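Local coordinates for protein rifin (PDB 7JZK) that belongs to the polymorphic RIFIN family of Plasmodium falciparum and, through its V2 domain, binds the LAIR1 ectodomain inserted in the antibody MGD21, and probably the human receptor itself, at residues M12-G15 with A16-G19. Sequence-based numbering, arbitrary orientation.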
loop_
_atom_site.group_PDB
_atom_site.type_symbol
_atom_site.label_atom_id
_atom_site.label_comp_id
_atom_site.label_asym_id
_atom_site.label_seq_id
_atom_site.Cartn_x
_atom_site.Cartn_y
_atom_site.Cartn_z
ATOM N N MET B 12 -35.145 -30.631 -18.228
ATOM C CA MET B 12 -35.286 -29.407 -19.011
ATOM C C MET B 12 -35.114 -28.148 -18.172
ATOM O O MET B 12 -34.126 -27.455 -18.338
ATOM C CB MET B 12 -36.643 -29.370 -19.699
ATOM C CG MET B 12 -36.909 -28.087 -20.501
ATOM S SD MET B 12 -36.080 -28.033 -22.108
ATOM C CE MET B 12 -36.566 -26.405 -22.705
ATOM N N ILE B 13 -36.068 -27.864 -17.272
ATOM C CA ILE B 13 -36.041 -26.622 -16.497
ATOM C C ILE B 13 -34.829 -26.584 -15.577
ATOM O O ILE B 13 -34.170 -25.548 -15.439
ATOM C CB ILE B 13 -37.337 -26.453 -15.685
ATOM C CG1 ILE B 13 -38.577 -26.556 -16.571
ATOM C CG2 ILE B 13 -37.345 -25.120 -14.899
ATOM C CD1 ILE B 13 -39.839 -27.012 -15.774
ATOM N N GLU B 14 -34.501 -27.710 -14.946
ATOM C CA GLU B 14 -33.345 -27.714 -14.057
ATOM C C GLU B 14 -32.004 -27.858 -14.770
ATOM O O GLU B 14 -30.980 -27.727 -14.099
ATOM C CB GLU B 14 -33.474 -28.804 -12.980
ATOM C CG GLU B 14 -33.453 -28.246 -11.567
ATOM C CD GLU B 14 -32.116 -28.447 -10.865
ATOM O OE1 GLU B 14 -31.366 -29.387 -11.223
ATOM O OE2 GLU B 14 -31.818 -27.662 -9.940
ATOM N N GLY B 15 -31.961 -28.143 -16.073
ATOM C CA GLY B 15 -30.721 -27.981 -16.789
ATOM C C GLY B 15 -30.462 -26.546 -17.195
ATOM O O GLY B 15 -29.307 -26.106 -17.215
ATOM N N ALA B 16 -31.526 -25.791 -17.496
ATOM C CA ALA B 16 -31.319 -24.365 -17.683
ATOM C C ALA B 16 -30.785 -23.763 -16.398
ATOM O O ALA B 16 -29.946 -22.855 -16.426
ATOM C CB ALA B 16 -32.633 -23.694 -18.093
ATOM N N ALA B 17 -31.174 -24.358 -15.272
ATOM C CA ALA B 17 -30.707 -23.908 -13.972
ATOM C C ALA B 17 -29.238 -24.263 -13.773
ATOM O O ALA B 17 -28.422 -23.391 -13.453
ATOM C CB ALA B 17 -31.577 -24.502 -12.874
ATOM N N GLN B 18 -28.874 -25.540 -13.967
ATOM C CA GLN B 18 -27.474 -25.921 -13.821
ATOM C C GLN B 18 -26.610 -25.249 -14.881
ATOM O O GLN B 18 -25.443 -24.939 -14.620
ATOM C CB GLN B 18 -27.310 -27.445 -13.843
ATOM C CG GLN B 18 -27.648 -28.147 -15.151
ATOM C CD GLN B 18 -28.237 -29.530 -14.901
ATOM O OE1 GLN B 18 -28.331 -29.965 -13.751
ATOM N NE2 GLN B 18 -28.638 -30.221 -15.969
ATOM N N GLY B 19 -27.158 -25.008 -16.075
ATOM C CA GLY B 19 -26.399 -24.270 -17.073
ATOM C C GLY B 19 -26.115 -22.839 -16.648
ATOM O O GLY B 19 -25.020 -22.320 -16.877
#
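Gln-18 folds back along the helix over Gly-15, one turn earlier, and the face of its amide group comes to lie over Glu-14 O, 3.4 Å from Gln-18 CD, with Gly-15 CA under the NE2 end. Its CG sits between the backbone N and the carbonyl carbon (chi1 66°), and a further bend at chi2 carries the amide toward the start of the chain. NE2 thereby reaches 3.2 Å from Gly-15 CA, while CG passes 3.3 Å from Gly-15 O. At the oxygen end of the amide, on the same side of its plane, Gln-18 OE1 lies 4.0 Å from Glu-14 OE1. Those two side chains cross at about a right angle, their carboxylate and amide planes turned 78° apart. Gln-18 OE1 and Glu-14 O, 3.5 Å apart, are two acceptors with no hydrogen bond between them. The link between the two residues is made by the main chain instead: Gln-18 N donates to Glu-14 O at 3.0 Å, from well above the carbonyl plane. The methyl of Ala-17 lies 3.5 Å from Glu-14 O, and the methyl of Ala-16 rests near Ile-13 O in the same manner. Three more bonds of the same spacing run from Ala-16 N to Met-12 O, from Ala-17 N to Ile-13 O and, the shortest at 2.7 Å, from Gly-19 N to Gly-15 O. N-H to C=O bonds four residues apart are the defining pattern of an alpha-helix, here the opening turns of helix 13-39, at the modelled N-terminal end of the RIFIN V2 domain.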